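Local atomic coordinates of phosphoethanolamine N-methyltransferase 1 (Haemonchus contortus, PDB entry 4KRG), a protein that probably transfers a methyl group from S-adenosylmethionine to phosphoethanolamine, an early step of phosphocholine biosynthesis in this nematode. Residues E141-A146 and R197-R202; N285-E290 and K401-E406; H315-A318 and N324-N327. One frame throughout, in Å; residues are numbered along the deposited sequence.

Contact 1. Residues E141-A146 and R197-R202; sequences EFLLNA and RAIRYR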
loop_
_atom_site.group_PDB
_atom_site.type_symbol
_atom_site.label_atom_id
_atom_site.label_comp_id
_atom_site.label_asym_id
_atom_site.label_seq_id
_atom_site.Cartn_x
_atom_site.Cartn_y
_atom_site.Cartn_z
ATOM N N GLU A 141 6.315 -6.447 17.993
ATOM C CA GLU A 141 6.317 -7.750 18.643
ATOM C C GLU A 141 5.378 -8.721 17.935
ATOM O O GLU A 141 5.694 -9.897 17.793
ATOM C CB GLU A 141 5.969 -7.606 20.129
ATOM C CG GLU A 141 7.047 -6.869 20.919
ATOM C CD GLU A 141 6.713 -6.717 22.393
ATOM O OE1 GLU A 141 7.640 -6.452 23.190
ATOM O OE2 GLU A 141 5.525 -6.846 22.755
ATOM N N PHE A 142 4.234 -8.227 17.477
ATOM C CA PHE A 142 3.323 -9.057 16.702
ATOM C C PHE A 142 3.980 -9.542 15.420
ATOM O O PHE A 142 3.841 -10.705 15.046
ATOM C CB PHE A 142 2.026 -8.315 16.363
ATOM C CG PHE A 142 1.158 -9.053 15.379
ATOM C CD1 PHE A 142 0.349 -10.100 15.797
ATOM C CD2 PHE A 142 1.171 -8.721 14.035
ATOM C CE1 PHE A 142 -0.446 -10.793 14.893
ATOM C CE2 PHE A 142 0.382 -9.407 13.129
ATOM C CZ PHE A 142 -0.430 -10.445 13.559
ATOM N N LEU A 143 4.697 -8.649 14.744
ATOM C CA LEU A 143 5.285 -8.980 13.446
ATOM C C LEU A 143 6.471 -9.929 13.554
ATOM O O LEU A 143 6.704 -10.737 12.658
ATOM C CB LEU A 143 5.678 -7.715 12.686
ATOM C CG LEU A 143 4.493 -6.868 12.218
ATOM C CD1 LEU A 143 4.969 -5.520 11.709
ATOM C CD2 LEU A 143 3.690 -7.595 11.149
ATOM N N LEU A 144 7.219 -9.833 14.646
ATOM C CA LEU A 144 8.290 -10.790 14.905
ATOM C C LEU A 144 7.722 -12.167 15.263
ATOM O O LEU A 144 8.331 -13.192 14.975
ATOM C CB LEU A 144 9.234 -10.281 15.999
ATOM C CG LEU A 144 10.121 -9.086 15.613
ATOM C CD1 LEU A 144 10.822 -8.500 16.824
ATOM C CD2 LEU A 144 11.146 -9.491 14.570
ATOM N N ASN A 145 6.546 -12.185 15.883
ATOM C CA ASN A 145 5.858 -13.440 16.178
ATOM C C ASN A 145 5.323 -14.106 14.914
ATOM O O ASN A 145 5.471 -15.312 14.729
ATOM C CB ASN A 145 4.720 -13.204 17.168
ATOM C CG ASN A 145 5.113 -13.527 18.592
ATOM O OD1 ASN A 145 5.851 -14.481 18.841
ATOM N ND2 ASN A 145 4.629 -12.731 19.535
ATOM N N ALA A 146 4.701 -13.314 14.047
ATOM C CA ALA A 146 4.225 -13.813 12.766
ATOM C C ALA A 146 5.392 -14.409 12.005
ATOM O O ALA A 146 5.276 -15.445 11.363
ATOM C CB ALA A 146 3.591 -12.693 11.969
ATOM N N ARG A 197 9.656 -3.792 5.725
ATOM C CA ARG A 197 10.892 -3.937 4.961
ATOM C C ARG A 197 12.121 -3.959 5.864
ATOM O O ARG A 197 13.143 -4.539 5.512
ATOM C CB ARG A 197 11.025 -2.816 3.921
ATOM C CG ARG A 197 9.949 -2.823 2.838
ATOM C CD ARG A 197 10.200 -1.737 1.807
ATOM N NE ARG A 197 11.360 -2.039 0.971
ATOM C CZ ARG A 197 11.995 -1.154 0.209
ATOM N NH1 ARG A 197 11.604 0.111 0.183
ATOM N NH2 ARG A 197 13.035 -1.532 -0.519
ATOM N N ALA A 198 12.016 -3.333 7.031
ATOM C CA ALA A 198 13.154 -3.222 7.943
ATOM C C ALA A 198 13.456 -4.524 8.675
ATOM O O ALA A 198 14.619 -4.844 8.918
ATOM C CB ALA A 198 12.926 -2.103 8.950
ATOM N N ILE A 199 12.408 -5.256 9.041
ATOM C CA ILE A 199 12.540 -6.430 9.902
ATOM C C ILE A 199 13.557 -7.455 9.392
ATOM O O ILE A 199 13.553 -7.835 8.218
ATOM C CB ILE A 199 11.165 -7.112 10.141
ATOM C CG1 ILE A 199 10.328 -6.285 11.116
ATOM C CG2 ILE A 199 11.333 -8.524 10.696
ATOM C CD1 ILE A 199 8.889 -6.746 11.237
ATOM N N ARG A 200 14.443 -7.872 10.293
ATOM C CA ARG A 200 15.360 -8.976 10.056
ATOM C C ARG A 200 15.262 -9.888 11.264
ATOM O O ARG A 200 15.591 -9.480 12.375
ATOM C CB ARG A 200 16.792 -8.468 9.915
ATOM C CG ARG A 200 17.024 -7.549 8.734
ATOM C CD ARG A 200 16.771 -8.267 7.433
ATOM N NE ARG A 200 17.029 -7.408 6.285
ATOM C CZ ARG A 200 16.155 -6.540 5.792
ATOM N NH1 ARG A 200 14.958 -6.405 6.344
ATOM N NH2 ARG A 200 16.487 -5.804 4.744
ATOM N N TYR A 201 14.810 -11.117 11.048
ATOM C CA TYR A 201 14.595 -12.063 12.140
ATOM C C TYR A 201 15.472 -13.302 12.006
ATOM O O TYR A 201 15.475 -13.953 10.958
ATOM C CB TYR A 201 13.125 -12.481 12.166
ATOM C CG TYR A 201 12.788 -13.597 13.134
ATOM C CD1 TYR A 201 12.512 -13.324 14.463
ATOM C CD2 TYR A 201 12.724 -14.926 12.711
ATOM C CE1 TYR A 201 12.195 -14.340 15.348
ATOM C CE2 TYR A 201 12.407 -15.947 13.592
ATOM C CZ TYR A 201 12.146 -15.648 14.906
ATOM O OH TYR A 201 11.831 -16.655 15.785
ATOM N N ARG A 202 16.207 -13.628 13.067
ATOM C CA ARG A 202 16.956 -14.878 13.111
ATOM C C ARG A 202 16.147 -15.930 13.851
ATOM O O ARG A 202 15.784 -15.739 15.014
ATOM C CB ARG A 202 18.306 -14.698 13.805
ATOM C CG ARG A 202 19.200 -15.930 13.709
ATOM C CD ARG A 202 20.580 -15.724 14.341
ATOM N NE ARG A 202 21.485 -14.932 13.506
ATOM C CZ ARG A 202 22.280 -15.435 12.562
ATOM N NH1 ARG A 202 22.288 -16.736 12.321
ATOM N NH2 ARG A 202 23.068 -14.634 11.856
#
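L143 and L144 on helix 136-149 meet I199 and Y201 in an apolar contact, made where helix 189-198 ends and the chain turns into the short strand 200-202. I199, the first residue to leave helical backbone angles, supplies both branches. Its CD1 presses on L143 CB at 3.7 Å, the two side chains lying nearly perpendicular, while its CG2 reaches L144 CD2 at 4.0 Å. L144 CD2 also touches Y201 CD1 at 4.1 Å, so one methyl meets both side chains. With CG anti to its backbone N (chi1 172°), Y201 swings its ring across to the helix, where CE1 lies 4.0 Å from L144 O, and its hydroxyl makes a weak hydrogen bond to R148 on that helix. In the N-terminal methyltransferase domain, which has a Rossmann-like fold, helix 136-149 connects strands 122-126 and 154-161, and L143 also packs on I156 of the latter. The turn is fixed from its other side by R200. R200 NH1 donates to R197 O at 2.7 Å, nearly straight at 173°, and to I199 O at 2.7 Å, there from above the carbonyl plane. Both acceptors lie close to the guanidinium plane, so the group is held flat across the end of the helix, and NE adds a salt bridge to D244.

Contact 2. Residues N285-E290 and K401-E406; sequences NAIDDE and KVVLLE. With BOG (octyl beta-D-glucopyranoside), chain F.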
loop_
_atom_site.group_PDB
_atom_site.type_symbol
_atom_site.label_atom_id
_atom_site.label_comp_id
_atom_site.label_asym_id
_atom_site.label_seq_id
_atom_site.Cartn_x
_atom_site.Cartn_y
_atom_site.Cartn_z
ATOM N N ASN A 285 3.026 18.703 -24.412
ATOM C CA ASN A 285 3.365 18.654 -25.830
ATOM C C ASN A 285 3.677 17.256 -26.364
ATOM O O ASN A 285 4.187 17.125 -27.477
ATOM C CB ASN A 285 4.515 19.610 -26.156
ATOM C CG ASN A 285 4.365 20.252 -27.526
ATOM O OD1 ASN A 285 3.299 20.770 -27.869
ATOM N ND2 ASN A 285 5.426 20.204 -28.322
ATOM N N ALA A 286 3.361 16.219 -25.585
ATOM C CA ALA A 286 3.603 14.837 -26.012
ATOM C C ALA A 286 2.423 13.911 -25.748
ATOM O O ALA A 286 2.317 12.841 -26.347
ATOM C CB ALA A 286 4.851 14.282 -25.362
ATOM N N ILE A 287 1.545 14.311 -24.840
ATOM C CA ILE A 287 0.359 13.516 -24.565
ATOM C C ILE A 287 -0.869 14.167 -25.194
ATOM O O ILE A 287 -1.164 15.338 -24.946
ATOM C CB ILE A 287 0.126 13.320 -23.055
ATOM C CG1 ILE A 287 1.353 12.688 -22.395
ATOM C CG2 ILE A 287 -1.106 12.461 -22.820
ATOM C CD1 ILE A 287 1.296 12.714 -20.875
ATOM N N ASP A 288 -1.568 13.402 -26.027
ATOM C CA ASP A 288 -2.798 13.850 -26.662
ATOM C C ASP A 288 -3.817 12.731 -26.540
ATOM O O ASP A 288 -3.526 11.712 -25.922
ATOM C CB ASP A 288 -2.544 14.207 -28.127
ATOM C CG ASP A 288 -1.734 13.150 -28.860
ATOM O OD1 ASP A 288 -1.980 11.949 -28.646
ATOM O OD2 ASP A 288 -0.843 13.518 -29.654
ATOM N N ASP A 289 -4.994 12.897 -27.135
ATOM C CA ASP A 289 -6.030 11.865 -27.031
ATOM C C ASP A 289 -5.805 10.663 -27.959
ATOM O O ASP A 289 -6.622 9.748 -28.004
ATOM C CB ASP A 289 -7.436 12.451 -27.219
ATOM C CG ASP A 289 -7.651 13.025 -28.602
ATOM O OD1 ASP A 289 -6.689 13.587 -29.174
ATOM O OD2 ASP A 289 -8.788 12.919 -29.114
ATOM N N GLU A 290 -4.697 10.666 -28.692
ATOM C CA GLU A 290 -4.248 9.465 -29.386
ATOM C C GLU A 290 -3.391 8.611 -28.447
ATOM O O GLU A 290 -3.398 7.388 -28.539
ATOM C CB GLU A 290 -3.477 9.817 -30.661
ATOM C CG GLU A 290 -4.358 10.232 -31.833
ATOM C CD GLU A 290 -5.132 9.067 -32.426
ATOM O OE1 GLU A 290 -4.521 8.001 -32.660
ATOM O OE2 GLU A 290 -6.352 9.217 -32.661
ATOM N N LYS A 401 0.596 3.235 -26.575
ATOM C CA LYS A 401 1.587 4.287 -26.768
ATOM C C LYS A 401 2.201 4.664 -25.433
ATOM O O LYS A 401 1.547 4.580 -24.395
ATOM C CB LYS A 401 0.946 5.518 -27.399
ATOM C CG LYS A 401 0.374 5.279 -28.786
ATOM C CD LYS A 401 -0.353 6.509 -29.304
ATOM C CE LYS A 401 -1.212 6.162 -30.502
ATOM N NZ LYS A 401 -0.412 5.449 -31.522
ATOM N N VAL A 402 3.461 5.077 -25.456
ATOM C CA VAL A 402 4.135 5.489 -24.235
ATOM C C VAL A 402 4.720 6.884 -24.414
ATOM O O VAL A 402 4.982 7.321 -25.535
ATOM C CB VAL A 402 5.247 4.501 -23.825
ATOM C CG1 VAL A 402 4.712 3.078 -23.786
ATOM C CG2 VAL A 402 6.422 4.593 -24.790
ATOM N N VAL A 403 4.887 7.585 -23.298
ATOM C CA VAL A 403 5.537 8.887 -23.275
ATOM C C VAL A 403 6.471 8.894 -22.072
ATOM O O VAL A 403 6.038 8.661 -20.942
ATOM C CB VAL A 403 4.517 10.048 -23.160
ATOM C CG1 VAL A 403 5.228 11.392 -23.138
ATOM C CG2 VAL A 403 3.524 10.012 -24.304
ATOM N N LEU A 404 7.754 9.130 -22.315
ATOM C CA LEU A 404 8.738 9.115 -21.239
ATOM C C LEU A 404 9.416 10.468 -21.109
ATOM O O LEU A 404 9.829 11.046 -22.106
ATOM C CB LEU A 404 9.806 8.056 -21.505
ATOM C CG LEU A 404 9.298 6.668 -21.877
ATOM C CD1 LEU A 404 10.464 5.767 -22.229
ATOM C CD2 LEU A 404 8.486 6.075 -20.743
ATOM N N LEU A 405 9.524 10.973 -19.885
ATOM C CA LEU A 405 10.377 12.127 -19.610
ATOM C C LEU A 405 11.601 11.584 -18.895
ATOM O O LEU A 405 11.481 10.868 -17.900
ATOM C CB LEU A 405 9.655 13.164 -18.745
ATOM C CG LEU A 405 10.406 14.455 -18.388
ATOM C CD1 LEU A 405 10.863 15.208 -19.638
ATOM C CD2 LEU A 405 9.537 15.349 -17.520
ATOM N N GLU A 406 12.783 11.890 -19.414
ATOM C CA GLU A 406 13.995 11.270 -18.900
ATOM C C GLU A 406 15.079 12.271 -18.543
ATOM O O GLU A 406 15.452 13.092 -19.372
ATOM C CB GLU A 406 14.551 10.283 -19.927
ATOM C CG GLU A 406 13.709 9.051 -20.121
ATOM C CD GLU A 406 13.673 8.182 -18.882
ATOM O OE1 GLU A 406 14.655 8.191 -18.100
ATOM O OE2 GLU A 406 12.651 7.489 -18.692
HETATM C C1 BOG F . -6.807 18.088 -23.443
HETATM O O1 BOG F . -5.990 19.088 -22.928
HETATM C C2 BOG F . -8.259 18.507 -23.318
HETATM O O2 BOG F . -8.591 18.593 -21.937
HETATM C C3 BOG F . -9.189 17.563 -24.001
HETATM O O3 BOG F . -10.533 18.124 -23.956
HETATM C C4 BOG F . -8.800 17.312 -25.420
HETATM O O4 BOG F . -9.624 16.267 -25.983
HETATM C C5 BOG F . -7.346 16.883 -25.543
HETATM O O5 BOG F . -6.424 17.817 -24.862
HETATM C C6 BOG F . -6.997 16.823 -26.965
HETATM O O6 BOG F . -6.569 15.526 -27.269
HETATM C "C1'" BOG F . -4.913 18.589 -22.130
HETATM C "C2'" BOG F . -4.158 19.760 -21.433
HETATM C "C3'" BOG F . -2.852 19.292 -20.795
HETATM C "C4'" BOG F . -2.848 18.156 -19.974
HETATM C "C5'" BOG F . -1.605 17.218 -19.892
HETATM C "C6'" BOG F . -1.204 16.910 -18.442
HETATM C "C7'" BOG F . -0.042 15.890 -18.316
HETATM C "C8'" BOG F . -0.107 15.109 -17.046
#
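V403 fits its two methyls against the loop 285-290: CG1 meets A286 CB at 3.7 Å, and CG2 meets I287 CG1 at 3.9 Å. Placing CG1 anti to the backbone N (chi1 180°) spreads the two branches over consecutive loop residues. At the exposed end of the contact, K401 runs its aliphatic chain past E290, and CE comes within 3.2 Å of E290 O. Its terminal bend (chi4 -52°) turns NZ away from this carbonyl, so CD and CE do the touching. E290 OE1 remains 5.0 Å from K401 NZ, so any attraction is probably weak. A second shell shapes the loop. D288 OD1 accepts hydrogen bonds from V291 N and, weakly, from E290 N, while A286 O receives K463 NZ. Facing a bound octyl glucoside, D289 OD1 accepts a hydrogen bond from the sugar O6 at 2.7 Å, and D289 N gives the same O6 a weak one. Beneath the loop, V403 also packs on L461 and I287 on V376, side chains of the flanking strands. Strand 400-408 is parallel to 372-378 and antiparallel to 458-465, consistent with the end of a class I methyltransferase sheet, whose last strand is antiparallel.

Contact 3. Residues H315-A318 and N324-N327; sequences HLLA and NVWN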
loop_
_atom_site.group_PDB
_atom_site.type_symbol
_atom_site.label_atom_id
_atom_site.label_comp_id
_atom_site.label_asym_id
_atom_site.label_seq_id
_atom_site.Cartn_x
_atom_site.Cartn_y
_atom_site.Cartn_z
ATOM N N HIS A 315 -3.608 13.404 -11.431
ATOM C CA HIS A 315 -4.915 14.018 -11.295
ATOM C C HIS A 315 -5.232 14.885 -12.501
ATOM O O HIS A 315 -6.339 14.838 -13.023
ATOM C CB HIS A 315 -5.038 14.787 -9.983
ATOM C CG HIS A 315 -5.396 13.911 -8.823
ATOM N ND1 HIS A 315 -4.452 13.316 -8.017
ATOM C CD2 HIS A 315 -6.601 13.502 -8.360
ATOM C CE1 HIS A 315 -5.055 12.588 -7.098
ATOM N NE2 HIS A 315 -6.362 12.682 -7.281
ATOM N N LEU A 316 -4.252 15.651 -12.963
ATOM C CA LEU A 316 -4.446 16.465 -14.156
ATOM C C LEU A 316 -4.616 15.579 -15.390
ATOM O O LEU A 316 -5.405 15.884 -16.286
ATOM C CB LEU A 316 -3.274 17.427 -14.343
ATOM C CG LEU A 316 -3.385 18.329 -15.568
ATOM C CD1 LEU A 316 -4.568 19.269 -15.400
ATOM C CD2 LEU A 316 -2.104 19.102 -15.768
ATOM N N LEU A 317 -3.880 14.474 -15.426
ATOM C CA LEU A 317 -4.017 13.514 -16.507
ATOM C C LEU A 317 -5.458 13.025 -16.590
ATOM O O LEU A 317 -6.099 13.164 -17.620
ATOM C CB LEU A 317 -3.070 12.340 -16.294
ATOM C CG LEU A 317 -2.914 11.413 -17.493
ATOM C CD1 LEU A 317 -2.332 12.172 -18.657
ATOM C CD2 LEU A 317 -2.017 10.238 -17.136
ATOM N N ALA A 318 -5.966 12.477 -15.492
ATOM C CA ALA A 318 -7.341 11.997 -15.445
ATOM C C ALA A 318 -8.360 13.082 -15.785
ATOM O O ALA A 318 -9.375 12.816 -16.427
ATOM C CB ALA A 318 -7.644 11.412 -14.088
ATOM N N ASN A 324 -8.908 6.957 -16.538
ATOM C CA ASN A 324 -8.553 6.433 -15.230
ATOM C C ASN A 324 -7.042 6.246 -15.168
ATOM O O ASN A 324 -6.402 6.032 -16.194
ATOM C CB ASN A 324 -9.264 5.103 -14.982
ATOM C CG ASN A 324 -10.757 5.177 -15.253
ATOM O OD1 ASN A 324 -11.426 6.134 -14.868
ATOM N ND2 ASN A 324 -11.285 4.161 -15.932
ATOM N N VAL A 325 -6.463 6.336 -13.978
ATOM C CA VAL A 325 -5.011 6.277 -13.863
ATOM C C VAL A 325 -4.586 5.383 -12.702
ATOM O O VAL A 325 -5.152 5.467 -11.610
ATOM C CB VAL A 325 -4.389 7.690 -13.666
ATOM C CG1 VAL A 325 -2.883 7.592 -13.447
ATOM C CG2 VAL A 325 -4.692 8.600 -14.842
ATOM N N TRP A 326 -3.615 4.509 -12.963
ATOM C CA TRP A 326 -2.890 3.808 -11.913
ATOM C C TRP A 326 -1.449 4.312 -11.899
ATOM O O TRP A 326 -0.719 4.153 -12.874
ATOM C CB TRP A 326 -2.907 2.297 -12.137
ATOM C CG TRP A 326 -2.154 1.562 -11.074
ATOM C CD1 TRP A 326 -0.826 1.262 -11.066
ATOM C CD2 TRP A 326 -2.699 1.047 -9.855
ATOM N NE1 TRP A 326 -0.504 0.583 -9.912
ATOM C CE2 TRP A 326 -1.631 0.437 -9.153
ATOM C CE3 TRP A 326 -3.973 1.029 -9.290
ATOM C CZ2 TRP A 326 -1.814 -0.183 -7.914
ATOM C CZ3 TRP A 326 -4.152 0.413 -8.064
ATOM C CH2 TRP A 326 -3.076 -0.184 -7.387
ATOM N N ASN A 327 -1.047 4.917 -10.788
ATOM C CA ASN A 327 0.260 5.539 -10.673
ATOM C C ASN A 327 1.071 4.783 -9.633
ATOM O O ASN A 327 0.700 4.728 -8.457
ATOM C CB ASN A 327 0.084 7.007 -10.269
ATOM C CG ASN A 327 1.400 7.788 -10.183
ATOM O OD1 ASN A 327 2.497 7.226 -10.101
ATOM N ND2 ASN A 327 1.278 9.100 -10.173
#
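V325 holds CG1 anti to its backbone N (chi1 176°), which turns CG2 toward the helix, and L317, with CG likewise opposite the backbone N (chi1 -168°) and chi2 at 62°, extends CD2 to meet it. These two methyls, L317 CD2 and V325 CG2, touch at 3.9 Å, the leucine and valine side chains crossing at about a right angle. A318 completes the contact on the helix side. Its CB lies 4.1 Å from V325 CG2, and its backbone N approaches the same methyl at 4.1 Å, so a single valine branch rests against both neighbours on helix 314-321. A318 and N324 are the closest CA pair, 5.7 Å apart, near the turn that joins helix to strand. L317, A318 and V325 all point toward the opposite segment.

The contact belongs to a beta-alpha-beta unit, in which strand 297-302 leads through helix 314-321 into the adjacent parallel strand 324-329. The helix thus lies on the very strand that follows it, after a turn of two residues, 322-323. V300 of strand 297-302 is touched by both L317 and V325, and A318 reaches V350 on the strand beyond, so the helix spans neighbouring strands of the sheet. One octyl glucoside touches L316 and L317, and another touches N324 and V325.

All three touching residues are buried, and no hydrogen bond or ion pair crosses between the segments. Cohesion here therefore comes from dispersion and the exclusion of water, and between these two segments the fit of methyl groups, not directional bonds, probably sets the spacing.

Following the chain from the N terminus, contact 1 comes first, closing a loop of 50 intervening residues in the methyltransferase domain that binds S-adenosylhomocysteine and joining helix 136-149 to the junction of helix 189-198 with strand 200-202. It is complete before contact 2 opens at 285. Contact 2 spans 110 residues, bringing the loop ahead of strand 297-302 onto strand 400-408, and the short helix-to-strand turn of contact 3 falls entirely within that span. Contacts 2 and 3 touch through I287 CD1 and L317 CD1, 4.3 Å apart, in the C-terminal half. Contact 1 lies on the opposite side of the chain's centre from both, its centre about 43 Å and 36 Å from theirs.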